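Neural-cadherin (Drosophila melanogaster, PDB 3UBF) mediates calcium-dependent cell-cell adhesion, preferentially binding copies of itself; this chain holds three consecutive cadherin domains of its ectodomain. Local coordinates at residues 111-116 with 126-131; 174-179 with 204-209; 212-217 with 301-306; 248-253 with 286-291. All blocks are in the same frame, centred on the assembly; numbering follows the deposited sequence.

Contact 1 (111-116 with 126-131); sequences LPMQAV and PVFTLQ
Phe128 and Met113 meet between the two sheets of a cadherin beta sandwich. Strand 113-117 belongs to one sheet and strand 126-133 to the other. The two run nearly antiparallel, with axes 6.5 Å apart, and meet mainly through side chains.

The apolar contacts centre on the Phe128 ring. Phe128 points toward 111-116, with CG anti to its backbone N (chi1 -170°). Its CZ touches Met113 CG at 3.8 Å, where the two side chains cross at about a right angle. Nearer the ring's root, CD1 rests 3.8 Å from Ala115 CB. Leu130 CD2 packs on Met113 SD at 3.7 Å and also lies at the ring edge.

Met113 SD sits 5.3 Å from the Phe128 ring centroid, an oblique Met-aromatic contact. An alanine at Phe128 would probably leave Met113 without its aromatic partner and open a gap beside Leu203 and Asn108.

Two backbone carbonyls also meet side-chain carbons. Gln114 O approaches Phe128 CE1 obliquely at 3.5 Å. Near the other end, Ala115 CB lies against Val127 O at 3.6 Å.

Contact 2 (174-179 with 204-209); sequences DMEYVL and SIVGGK
Gly207 O is gripped by two backbone donors, Asp174 N at 3.1 Å and Lys209 N, which arrive from opposite faces of its carbonyl plane. The bond from Asp174 comes from the loop leading into strand 176-185. The bond from Lys209 closes a turn through Gly208.

From here the segments run as an antiparallel pair. Gly207 N donates to Met175 O at 2.8 Å. Tyr177 and Ile205 form a hydrogen-bonded pair. Its shorter link is Tyr177 N to Ile205 O, at 2.6 Å and nearly straight (167°). That carbonyl also lies at the edge of the Tyr177 ring, 3.3 Å from CD1. CE1 of the same ring comes near Gly207 N, also at the ring's edge, and the tyrosine hydroxyl bonds to Gln172 N.

Glu176, Val178, Ser204 and Val206 share the other face. CG of Glu176 is anti to the backbone N (chi1 -162°) and the chain stays extended. Ser204 OG donates to Glu176 OE2 at 2.6 Å, on the lone pair of OE2 that faces away from OE1. Arg202 makes a salt bridge with OE1, and Arg210 bonds to Ser204 OG, so the carboxylate and hydroxyl are probably polarised by nearby positive charge.

Strands 176-185 and 201-207 are the two inner strands of their sheet. Strand 141-149 flanks the first and strand 113-117 the second, while Phe154 of strand 154-156 in the facing sheet packs on Leu179 and Ile205.

Contact 3 (212-217 with 301-306); sequences PQFYMP and TSVDLT
Thr301 OG1 donates to Pro212 O at 2.6 Å, the one direct hydrogen bond between the segments. The oxygen lies anti to the threonine's own carbonyl carbon (chi1 -57°), and it also passes close to Pro212 CD. Thr301 CG2 also comes to Phe214 CD1, at 4.0 Å. The carbonyl O of Thr301 meets the edge of the Phe214 ring, 3.2 Å from CE1.

Ser302 follows with its backbone at that ring. Its side chain points away, and OG bonds to Thr291 OG1.

Val303 points back and covers one face of Phe214. Its CG1 stands 3.6 Å above the ring centre and only 4° off the normal, a CH-pi contact. CB packs on Phe214 CD1 at 3.5 Å. The other methyl, CG2, meets Pro217 O at 3.2 Å. An alanine at Phe214 would probably leave the Val303 methyl without its aromatic surface and open a gap toward Ile236 and Ala238.

Asp304 joins through water. The water donates to Pro217 O and to Asp304 OD2, and accepts from Asp304 N at 2.7 Å.

Strand 300-310 lies between strands 285-294 and 219-224 in one sheet of the third cadherin domain of this chain. Strand 213-214 pairs with strand 232-239 in the facing sheet, so Phe214 lies between the two sheets.

Contact 4 (248-253 with 286-291); sequences YTLKAQ and YSLIVT
Leu250 and Val290 face each other in an antiparallel beta ladder, part of a sheet in a cadherin beta sandwich. Backbone bonds join Thr249 to Thr291 and Lys251 to Ile289 in both directions. The straightest is Ile289 N to Lys251 O, at 2.8 Å and 170°. Between these pairs come the non-hydrogen-bonded ones, Leu250 with Val290 and Ala252 with Leu288. Here CA-H groups also approach carbonyls, as Val290 CA does Thr249 O at 3.2 Å.

The packed face carries Leu250, Ala252, Leu288 and Val290. Leu250 CD1 meets Val290 CG2 at 4.1 Å. Leu288 CD2 rests on Ala252 CB at 3.9 Å and also comes near Leu250 CD2. Ile262 and Phe260 of strand 260-262, in the facing sheet, pack against this layer. Tyr248, at the end of the ladder, brings CD2 to Val290 CG1 and bonds through OH to Ala238 N.

The opposite face is looser and more open to solvent. Thr249 and Thr291 lie side by side, pointing the same way, as do Lys251 and Ile289. The Lys251 chain bends at its last torsion (chi4 -52°), bringing NZ within 3.7 Å of Ile289 CG2. Thr291 OG1, also bonded to Ser302, shares a water with this lysine. That water accepts from Lys251 NZ and donates to Ile289 O at 2.8 Å.

Three cadherin domains follow one another along the chain, and the contacts lie in the second and third. Contact 1 closes a short loop that passes from one sheet of the second domain to the other. Contact 2 opens after it and closes a longer loop within one sheet. Strands 113-117 and 201-207 are neighbours there, joined by backbone bonds of Ser204 to Met113 and Ala115. The chain then enters contact 3, where Gln213 reaches back to Pro112 O and ties the two domains together. Contact 3 spans most of the third domain and joins its sheets. Contact 4 is nested inside that loop, and strands 285-294 and 300-310 link the two side by side.

Contact 1 (111-116 with 126-131)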
loop_
_atom_site.group_PDB
_atom_site.type_symbol
_atom_site.label_atom_id
_atom_site.label_comp_id
_atom_site.label_asym_id
_atom_site.label_seq_id
_atom_site.Cartn_x
_atom_site.Cartn_y
_atom_site.Cartn_z
ATOM N N LEU A 111 -2.682 0.467 12.018
ATOM C CA LEU A 111 -2.646 1.911 11.880
ATOM C C LEU A 111 -3.668 2.471 12.853
ATOM O O LEU A 111 -4.703 1.830 13.092
ATOM C CB LEU A 111 -2.959 2.340 10.438
ATOM C CG LEU A 111 -1.858 1.998 9.417
ATOM C CD1 LEU A 111 -2.324 2.350 8.016
ATOM C CD2 LEU A 111 -0.527 2.669 9.725
ATOM N N PRO A 112 -3.392 3.653 13.438
ATOM C CA PRO A 112 -2.201 4.492 13.253
ATOM C C PRO A 112 -0.928 3.862 13.814
ATOM O O PRO A 112 -0.982 3.015 14.719
ATOM C CB PRO A 112 -2.533 5.770 14.036
ATOM C CG PRO A 112 -4.013 5.755 14.205
ATOM C CD PRO A 112 -4.376 4.306 14.320
ATOM N N MET A 113 0.199 4.284 13.261
ATOM C CA MET A 113 1.507 3.804 13.654
ATOM C C MET A 113 1.796 4.049 15.126
ATOM O O MET A 113 1.760 5.187 15.597
ATOM C CB MET A 113 2.569 4.477 12.793
ATOM C CG MET A 113 2.644 3.936 11.373
ATOM S SD MET A 113 3.707 4.965 10.343
ATOM C CE MET A 113 3.408 4.175 8.763
ATOM N N GLN A 114 2.075 2.966 15.845
ATOM C CA GLN A 114 2.341 3.041 17.271
ATOM C C GLN A 114 3.577 2.235 17.653
ATOM O O GLN A 114 3.781 1.132 17.172
ATOM C CB GLN A 114 1.121 2.598 18.077
ATOM C CG GLN A 114 0.003 3.614 18.018
ATOM C CD GLN A 114 -1.198 3.295 18.875
ATOM O OE1 GLN A 114 -2.155 4.063 18.884
ATOM N NE2 GLN A 114 -1.172 2.167 19.590
ATOM N N ALA A 115 4.407 2.830 18.496
ATOM C CA ALA A 115 5.584 2.202 19.036
ATOM C C ALA A 115 5.723 2.638 20.489
ATOM O O ALA A 115 5.011 3.533 20.964
ATOM C CB ALA A 115 6.804 2.628 18.259
ATOM N N VAL A 116 6.645 1.991 21.193
ATOM C CA VAL A 116 7.105 2.462 22.496
ATOM C C VAL A 116 8.609 2.673 22.428
ATOM O O VAL A 116 9.294 2.060 21.601
ATOM C CB VAL A 116 6.784 1.461 23.610
ATOM C CG1 VAL A 116 5.286 1.463 23.909
ATOM C CG2 VAL A 116 7.287 0.056 23.238
ATOM N N PRO A 126 16.700 1.390 17.528
ATOM C CA PRO A 126 15.559 1.316 16.628
ATOM C C PRO A 126 14.277 1.113 17.435
ATOM O O PRO A 126 14.252 0.297 18.347
ATOM C CB PRO A 126 15.876 0.092 15.767
ATOM C CG PRO A 126 16.752 -0.759 16.609
ATOM C CD PRO A 126 17.495 0.150 17.532
ATOM N N VAL A 127 13.241 1.881 17.117
ATOM C CA VAL A 127 11.988 1.812 17.858
ATOM C C VAL A 127 10.848 1.366 16.955
ATOM O O VAL A 127 9.811 0.903 17.431
ATOM C CB VAL A 127 11.630 3.171 18.489
ATOM C CG1 VAL A 127 12.708 3.599 19.472
ATOM C CG2 VAL A 127 11.437 4.223 17.408
ATOM N N PHE A 128 11.046 1.508 15.650
ATOM C CA PHE A 128 10.020 1.108 14.674
ATOM C C PHE A 128 10.601 1.176 13.282
ATOM O O PHE A 128 11.493 1.979 13.004
ATOM C CB PHE A 128 8.998 2.232 14.861
ATOM C CG PHE A 128 7.697 1.990 14.151
ATOM C CD1 PHE A 128 6.707 1.196 14.733
ATOM C CD2 PHE A 128 7.445 2.582 12.925
ATOM C CE1 PHE A 128 5.495 0.977 14.092
ATOM C CE2 PHE A 128 6.236 2.383 12.286
ATOM C CZ PHE A 128 5.260 1.570 12.866
ATOM N N THR A 129 10.065 0.338 12.400
ATOM C CA THR A 129 10.522 0.249 11.026
ATOM C C THR A 129 9.362 0.617 10.115
ATOM O O THR A 129 8.402 -0.156 9.967
ATOM C CB THR A 129 11.001 -1.180 10.705
ATOM O OG1 THR A 129 12.010 -1.559 11.645
ATOM C CG2 THR A 129 11.574 -1.274 9.302
ATOM N N LEU A 130 9.446 1.801 9.520
ATOM C CA LEU A 130 8.499 2.196 8.489
ATOM C C LEU A 130 8.627 1.256 7.308
ATOM O O LEU A 130 9.746 0.949 6.881
ATOM C CB LEU A 130 8.772 3.625 8.028
ATOM C CG LEU A 130 8.768 4.699 9.113
ATOM C CD1 LEU A 130 9.281 5.983 8.504
ATOM C CD2 LEU A 130 7.357 4.872 9.728
ATOM N N GLN A 131 7.489 0.773 6.807
ATOM C CA GLN A 131 7.477 -0.076 5.615
ATOM C C GLN A 131 6.375 0.386 4.704
ATOM O O GLN A 131 5.198 0.260 5.034
ATOM C CB GLN A 131 7.263 -1.548 5.964
ATOM C CG GLN A 131 8.389 -2.169 6.783
ATOM C CD GLN A 131 7.915 -3.346 7.633
ATOM O OE1 GLN A 131 7.409 -4.347 7.103
ATOM N NE2 GLN A 131 8.061 -3.223 8.963
#

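Contact 2 (174-179 with 204-209)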
loop_
_atom_site.group_PDB
_atom_site.type_symbol
_atom_site.label_atom_id
_atom_site.label_comp_id
_atom_site.label_asym_id
_atom_site.label_seq_id
_atom_site.Cartn_x
_atom_site.Cartn_y
_atom_site.Cartn_z
ATOM N N ASP A 174 4.990 7.316 29.777
ATOM C CA ASP A 174 3.688 7.770 29.295
ATOM C C ASP A 174 3.777 8.993 28.379
ATOM O O ASP A 174 2.755 9.466 27.914
ATOM C CB ASP A 174 2.710 8.076 30.462
ATOM C CG ASP A 174 2.492 6.881 31.411
ATOM O OD1 ASP A 174 2.273 5.746 30.915
ATOM O OD2 ASP A 174 2.521 7.082 32.657
ATOM N N MET A 175 4.973 9.523 28.136
ATOM C CA MET A 175 5.097 10.682 27.262
ATOM C C MET A 175 5.023 10.274 25.799
ATOM O O MET A 175 5.641 9.287 25.384
ATOM C CB MET A 175 6.383 11.458 27.523
ATOM C CG MET A 175 6.430 12.803 26.780
ATOM S SD MET A 175 7.718 13.937 27.373
ATOM C CE MET A 175 7.904 14.936 25.888
ATOM N N GLU A 176 4.252 11.032 25.022
ATOM C CA GLU A 176 4.097 10.746 23.603
ATOM C C GLU A 176 5.070 11.555 22.745
ATOM O O GLU A 176 5.131 12.790 22.835
ATOM C CB GLU A 176 2.651 10.960 23.130
ATOM C CG GLU A 176 2.394 10.255 21.798
ATOM C CD GLU A 176 1.003 10.437 21.216
ATOM O OE1 GLU A 176 0.367 11.503 21.421
ATOM O OE2 GLU A 176 0.566 9.502 20.509
ATOM N N TYR A 177 5.823 10.841 21.916
ATOM C CA TYR A 177 6.737 11.454 20.958
ATOM C C TYR A 177 6.181 11.216 19.554
ATOM O O TYR A 177 6.009 10.061 19.143
ATOM C CB TYR A 177 8.150 10.876 21.108
ATOM C CG TYR A 177 8.676 10.975 22.522
ATOM C CD1 TYR A 177 8.407 9.968 23.459
ATOM C CD2 TYR A 177 9.452 12.067 22.929
ATOM C CE1 TYR A 177 8.899 10.038 24.757
ATOM C CE2 TYR A 177 9.949 12.153 24.235
ATOM C CZ TYR A 177 9.664 11.135 25.141
ATOM O OH TYR A 177 10.113 11.210 26.437
ATOM N N VAL A 178 5.907 12.303 18.832
ATOM C CA VAL A 178 5.214 12.207 17.559
ATOM C C VAL A 178 6.111 12.570 16.380
ATOM O O VAL A 178 6.707 13.637 16.342
ATOM C CB VAL A 178 3.915 13.074 17.538
ATOM C CG1 VAL A 178 3.236 13.009 16.183
ATOM C CG2 VAL A 178 2.948 12.633 18.622
ATOM N N LEU A 179 6.204 11.669 15.416
ATOM C CA LEU A 179 6.793 12.007 14.130
ATOM C C LEU A 179 5.745 11.853 13.055
ATOM O O LEU A 179 4.978 10.885 13.065
ATOM C CB LEU A 179 7.934 11.068 13.790
ATOM C CG LEU A 179 9.131 10.951 14.709
ATOM C CD1 LEU A 179 10.025 9.880 14.126
ATOM C CD2 LEU A 179 9.834 12.288 14.747
ATOM N N SER A 204 3.303 7.551 16.585
ATOM C CA SER A 204 3.211 7.824 18.002
ATOM C C SER A 204 4.135 6.874 18.743
ATOM O O SER A 204 3.951 5.656 18.683
ATOM C CB SER A 204 1.770 7.611 18.479
ATOM O OG SER A 204 1.761 7.278 19.857
ATOM N N ILE A 205 5.131 7.436 19.427
ATOM C CA ILE A 205 6.075 6.659 20.225
ATOM C C ILE A 205 5.900 7.079 21.678
ATOM O O ILE A 205 6.026 8.254 22.002
ATOM C CB ILE A 205 7.527 6.902 19.758
ATOM C CG1 ILE A 205 7.657 6.632 18.254
ATOM C CG2 ILE A 205 8.497 6.038 20.541
ATOM C CD1 ILE A 205 8.895 7.211 17.621
ATOM N N VAL A 206 5.548 6.129 22.536
ATOM C CA VAL A 206 5.249 6.435 23.932
ATOM C C VAL A 206 6.376 5.925 24.835
ATOM O O VAL A 206 6.850 4.799 24.671
ATOM C CB VAL A 206 3.863 5.876 24.356
ATOM C CG1 VAL A 206 3.625 6.025 25.867
ATOM C CG2 VAL A 206 2.755 6.580 23.608
ATOM N N GLY A 207 6.828 6.754 25.771
ATOM C CA GLY A 207 7.863 6.327 26.703
ATOM C C GLY A 207 7.467 5.081 27.487
ATOM O O GLY A 207 6.440 5.060 28.166
ATOM N N GLY A 208 8.285 4.036 27.363
ATOM C CA GLY A 208 8.232 2.868 28.240
ATOM C C GLY A 208 7.168 1.854 27.892
ATOM O O GLY A 208 7.472 0.745 27.438
ATOM N N LYS A 209 5.915 2.231 28.103
ATOM C CA LYS A 209 4.802 1.321 27.870
ATOM C C LYS A 209 3.565 2.090 27.423
ATOM O O LYS A 209 3.436 3.289 27.694
ATOM C CB LYS A 209 4.509 0.471 29.121
ATOM C CG LYS A 209 4.149 1.299 30.360
ATOM C CD LYS A 209 4.061 0.442 31.614
ATOM C CE LYS A 209 3.600 1.276 32.800
ATOM N NZ LYS A 209 3.161 0.439 33.960
#

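Contact 3 (212-217 with 301-306)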
loop_
_atom_site.group_PDB
_atom_site.type_symbol
_atom_site.label_atom_id
_atom_site.label_comp_id
_atom_site.label_asym_id
_atom_site.label_seq_id
_atom_site.Cartn_x
_atom_site.Cartn_y
_atom_site.Cartn_z
ATOM N N PRO A 212 -2.469 -1.964 24.633
ATOM C CA PRO A 212 -2.541 -2.771 23.425
ATOM C C PRO A 212 -3.276 -2.018 22.341
ATOM O O PRO A 212 -4.139 -1.181 22.651
ATOM C CB PRO A 212 -3.400 -3.972 23.846
ATOM C CG PRO A 212 -3.373 -3.993 25.305
ATOM C CD PRO A 212 -3.241 -2.573 25.728
ATOM N N GLN A 213 -2.917 -2.301 21.091
ATOM C CA GLN A 213 -3.612 -1.749 19.945
ATOM C C GLN A 213 -4.176 -2.891 19.119
ATOM O O GLN A 213 -3.470 -3.854 18.777
ATOM C CB GLN A 213 -2.679 -0.900 19.095
ATOM C CG GLN A 213 -3.346 -0.213 17.914
ATOM C CD GLN A 213 -2.359 0.588 17.093
ATOM O OE1 GLN A 213 -1.150 0.354 17.156
ATOM N NE2 GLN A 213 -2.858 1.538 16.324
ATOM N N PHE A 214 -5.460 -2.771 18.805
ATOM C CA PHE A 214 -6.130 -3.745 17.977
ATOM C C PHE A 214 -5.655 -3.598 16.545
ATOM O O PHE A 214 -5.286 -2.502 16.121
ATOM C CB PHE A 214 -7.644 -3.578 18.086
ATOM C CG PHE A 214 -8.226 -4.157 19.343
ATOM C CD1 PHE A 214 -8.588 -3.330 20.400
ATOM C CD2 PHE A 214 -8.414 -5.532 19.472
ATOM C CE1 PHE A 214 -9.135 -3.862 21.583
ATOM C CE2 PHE A 214 -8.958 -6.084 20.659
ATOM C CZ PHE A 214 -9.323 -5.247 21.711
ATOM N N TYR A 215 -5.646 -4.706 15.808
ATOM C CA TYR A 215 -5.208 -4.709 14.403
ATOM C C TYR A 215 -6.209 -4.063 13.452
ATOM O O TYR A 215 -5.882 -3.769 12.307
ATOM C CB TYR A 215 -4.788 -6.115 13.956
ATOM C CG TYR A 215 -3.333 -6.367 14.260
ATOM C CD1 TYR A 215 -2.944 -6.985 15.450
ATOM C CD2 TYR A 215 -2.333 -5.938 13.381
ATOM C CE1 TYR A 215 -1.613 -7.189 15.744
ATOM C CE2 TYR A 215 -1.001 -6.139 13.665
ATOM C CZ TYR A 215 -0.643 -6.763 14.854
ATOM O OH TYR A 215 0.694 -6.964 15.153
ATOM N N MET A 216 -7.425 -3.826 13.938
ATOM C CA MET A 216 -8.402 -2.992 13.228
ATOM C C MET A 216 -9.017 -1.983 14.215
ATOM O O MET A 216 -9.247 -2.327 15.385
ATOM C CB MET A 216 -9.523 -3.844 12.637
ATOM C CG MET A 216 -9.073 -5.130 11.997
ATOM S SD MET A 216 -9.369 -5.151 10.261
ATOM C CE MET A 216 -11.119 -4.747 10.221
ATOM N N PRO A 217 -9.311 -0.748 13.751
ATOM C CA PRO A 217 -9.916 0.237 14.635
ATOM C C PRO A 217 -11.368 -0.100 14.990
ATOM O O PRO A 217 -11.885 0.386 16.001
ATOM C CB PRO A 217 -9.834 1.520 13.821
ATOM C CG PRO A 217 -9.906 1.056 12.420
ATOM C CD PRO A 217 -9.128 -0.214 12.390
ATOM N N THR A 301 -7.517 -2.158 26.353
ATOM C CA THR A 301 -8.053 -1.390 25.247
ATOM C C THR A 301 -9.326 -2.069 24.765
ATOM O O THR A 301 -9.409 -3.301 24.754
ATOM C CB THR A 301 -7.047 -1.294 24.085
ATOM O OG1 THR A 301 -5.829 -0.711 24.567
ATOM C CG2 THR A 301 -7.600 -0.447 22.937
ATOM N N SER A 302 -10.311 -1.262 24.372
ATOM C CA SER A 302 -11.542 -1.784 23.793
ATOM C C SER A 302 -11.744 -1.412 22.327
ATOM O O SER A 302 -11.188 -0.439 21.831
ATOM C CB SER A 302 -12.737 -1.356 24.632
ATOM O OG SER A 302 -12.803 -2.166 25.790
ATOM N N VAL A 303 -12.537 -2.216 21.638
ATOM C CA VAL A 303 -12.866 -1.981 20.242
ATOM C C VAL A 303 -14.309 -2.424 19.992
ATOM O O VAL A 303 -14.818 -3.292 20.690
ATOM C CB VAL A 303 -11.869 -2.725 19.307
ATOM C CG1 VAL A 303 -12.112 -4.241 19.307
ATOM C CG2 VAL A 303 -11.888 -2.142 17.909
ATOM N N ASP A 304 -14.972 -1.815 19.017
ATOM C CA ASP A 304 -16.334 -2.227 18.664
ATOM C C ASP A 304 -16.303 -3.433 17.768
ATOM O O ASP A 304 -15.501 -3.510 16.830
ATOM C CB ASP A 304 -17.089 -1.134 17.922
ATOM C CG ASP A 304 -17.233 0.112 18.730
ATOM O OD1 ASP A 304 -17.697 0.030 19.892
ATOM O OD2 ASP A 304 -16.879 1.186 18.186
ATOM N N LEU A 305 -17.173 -4.377 18.088
ATOM C CA LEU A 305 -17.478 -5.467 17.196
ATOM C C LEU A 305 -18.970 -5.393 16.861
ATOM O O LEU A 305 -19.826 -5.331 17.757
ATOM C CB LEU A 305 -17.105 -6.805 17.831
ATOM C CG LEU A 305 -17.532 -8.086 17.112
ATOM C CD1 LEU A 305 -17.009 -8.149 15.689
ATOM C CD2 LEU A 305 -17.062 -9.297 17.906
ATOM N N THR A 306 -19.261 -5.355 15.566
ATOM C CA THR A 306 -20.620 -5.314 15.091
ATOM C C THR A 306 -20.883 -6.605 14.330
ATOM O O THR A 306 -20.134 -6.954 13.408
ATOM C CB THR A 306 -20.845 -4.076 14.208
ATOM O OG1 THR A 306 -20.502 -2.906 14.961
ATOM C CG2 THR A 306 -22.291 -3.963 13.770
HETATM O O HOH W 1 -14.221 0.473 17.723
#

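Contact 4 (248-253 with 286-291)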
loop_
_atom_site.group_PDB
_atom_site.type_symbol
_atom_site.label_atom_id
_atom_site.label_comp_id
_atom_site.label_asym_id
_atom_site.label_seq_id
_atom_site.Cartn_x
_atom_site.Cartn_y
_atom_site.Cartn_z
ATOM N N TYR A 248 -8.554 -11.544 26.058
ATOM C CA TYR A 248 -9.685 -10.901 25.391
ATOM C C TYR A 248 -10.976 -11.180 26.131
ATOM O O TYR A 248 -11.225 -12.319 26.539
ATOM C CB TYR A 248 -9.831 -11.389 23.944
ATOM C CG TYR A 248 -8.612 -11.183 23.098
ATOM C CD1 TYR A 248 -7.702 -12.211 22.907
ATOM C CD2 TYR A 248 -8.361 -9.952 22.496
ATOM C CE1 TYR A 248 -6.568 -12.023 22.132
ATOM C CE2 TYR A 248 -7.235 -9.744 21.722
ATOM C CZ TYR A 248 -6.339 -10.787 21.545
ATOM O OH TYR A 248 -5.213 -10.597 20.782
ATOM N N THR A 249 -11.787 -10.140 26.319
ATOM C CA THR A 249 -13.157 -10.326 26.789
ATOM C C THR A 249 -14.141 -9.651 25.864
ATOM O O THR A 249 -13.764 -8.830 25.018
ATOM C CB THR A 249 -13.396 -9.853 28.242
ATOM O OG1 THR A 249 -13.087 -8.459 28.365
ATOM C CG2 THR A 249 -12.587 -10.681 29.236
ATOM N N LEU A 250 -15.409 -10.006 26.042
ATOM C CA LEU A 250 -16.480 -9.624 25.135
ATOM C C LEU A 250 -17.744 -9.330 25.920
ATOM O O LEU A 250 -18.257 -10.192 26.637
ATOM C CB LEU A 250 -16.735 -10.757 24.147
ATOM C CG LEU A 250 -17.791 -10.542 23.064
ATOM C CD1 LEU A 250 -17.304 -11.076 21.735
ATOM C CD2 LEU A 250 -19.119 -11.186 23.466
ATOM N N LYS A 251 -18.246 -8.107 25.795
ATOM C CA LYS A 251 -19.542 -7.777 26.378
ATOM C C LYS A 251 -20.501 -7.243 25.316
ATOM O O LYS A 251 -20.074 -6.665 24.317
ATOM C CB LYS A 251 -19.403 -6.816 27.565
ATOM C CG LYS A 251 -19.202 -5.359 27.194
ATOM C CD LYS A 251 -19.246 -4.456 28.436
ATOM C CE LYS A 251 -18.589 -3.108 28.145
ATOM N NZ LYS A 251 -17.219 -3.297 27.557
ATOM N N ALA A 252 -21.792 -7.460 25.535
ATOM C CA ALA A 252 -22.816 -6.991 24.620
ATOM C C ALA A 252 -23.289 -5.601 25.012
ATOM O O ALA A 252 -23.554 -5.340 26.184
ATOM C CB ALA A 252 -23.979 -7.949 24.613
ATOM N N GLN A 253 -23.371 -4.709 24.028
ATOM C CA GLN A 253 -23.982 -3.400 24.216
ATOM C C GLN A 253 -25.459 -3.482 23.853
ATOM O O GLN A 253 -25.815 -3.582 22.675
ATOM C CB GLN A 253 -23.245 -2.336 23.398
ATOM C CG GLN A 253 -22.248 -1.482 24.188
ATOM C CD GLN A 253 -21.798 -2.105 25.526
ATOM O OE1 GLN A 253 -21.226 -3.207 25.562
ATOM N NE2 GLN A 253 -22.043 -1.384 26.628
ATOM N N TYR A 286 -25.939 -6.904 16.123
ATOM C CA TYR A 286 -25.434 -6.953 17.497
ATOM C C TYR A 286 -24.243 -6.005 17.666
ATOM O O TYR A 286 -23.313 -6.014 16.852
ATOM C CB TYR A 286 -24.961 -8.362 17.852
ATOM C CG TYR A 286 -26.021 -9.434 17.856
ATOM C CD1 TYR A 286 -26.404 -10.071 16.676
ATOM C CD2 TYR A 286 -26.617 -9.846 19.048
ATOM C CE1 TYR A 286 -27.359 -11.071 16.683
ATOM C CE2 TYR A 286 -27.574 -10.851 19.065
ATOM C CZ TYR A 286 -27.945 -11.456 17.875
ATOM O OH TYR A 286 -28.901 -12.452 17.879
ATOM N N SER A 287 -24.273 -5.201 18.722
ATOM C CA SER A 287 -23.157 -4.336 19.060
ATOM C C SER A 287 -22.424 -4.907 20.248
ATOM O O SER A 287 -22.986 -5.066 21.327
ATOM C CB SER A 287 -23.635 -2.928 19.395
ATOM O OG SER A 287 -24.135 -2.297 18.238
ATOM N N LEU A 288 -21.158 -5.214 20.048
ATOM C CA LEU A 288 -20.369 -5.849 21.077
ATOM C C LEU A 288 -19.108 -5.042 21.292
ATOM O O LEU A 288 -18.657 -4.320 20.394
ATOM C CB LEU A 288 -20.015 -7.280 20.659
ATOM C CG LEU A 288 -21.179 -8.174 20.193
ATOM C CD1 LEU A 288 -20.669 -9.330 19.345
ATOM C CD2 LEU A 288 -22.000 -8.694 21.379
ATOM N N ILE A 289 -18.551 -5.139 22.489
ATOM C CA ILE A 289 -17.272 -4.533 22.752
ATOM C C ILE A 289 -16.319 -5.630 23.170
ATOM O O ILE A 289 -16.576 -6.363 24.143
ATOM C CB ILE A 289 -17.339 -3.440 23.831
ATOM C CG1 ILE A 289 -18.212 -2.283 23.362
ATOM C CG2 ILE A 289 -15.936 -2.923 24.146
ATOM C CD1 ILE A 289 -18.437 -1.205 24.421
ATOM N N VAL A 290 -15.230 -5.744 22.416
ATOM C CA VAL A 290 -14.127 -6.612 22.790
ATOM C C VAL A 290 -13.075 -5.814 23.554
ATOM O O VAL A 290 -12.679 -4.711 23.145
ATOM C CB VAL A 290 -13.497 -7.323 21.568
ATOM C CG1 VAL A 290 -12.316 -8.215 22.018
ATOM C CG2 VAL A 290 -14.554 -8.155 20.835
ATOM N N THR A 291 -12.635 -6.372 24.672
ATOM C CA THR A 291 -11.557 -5.772 25.439
ATOM C C THR A 291 -10.318 -6.653 25.371
ATOM O O THR A 291 -10.415 -7.870 25.508
ATOM C CB THR A 291 -11.991 -5.524 26.882
ATOM O OG1 THR A 291 -13.171 -4.718 26.866
ATOM C CG2 THR A 291 -10.895 -4.796 27.685
HETATM O O HOH W 2 -15.503 -5.795 26.696
HETATM O O HOH W 3 -26.381 -5.349 20.946
#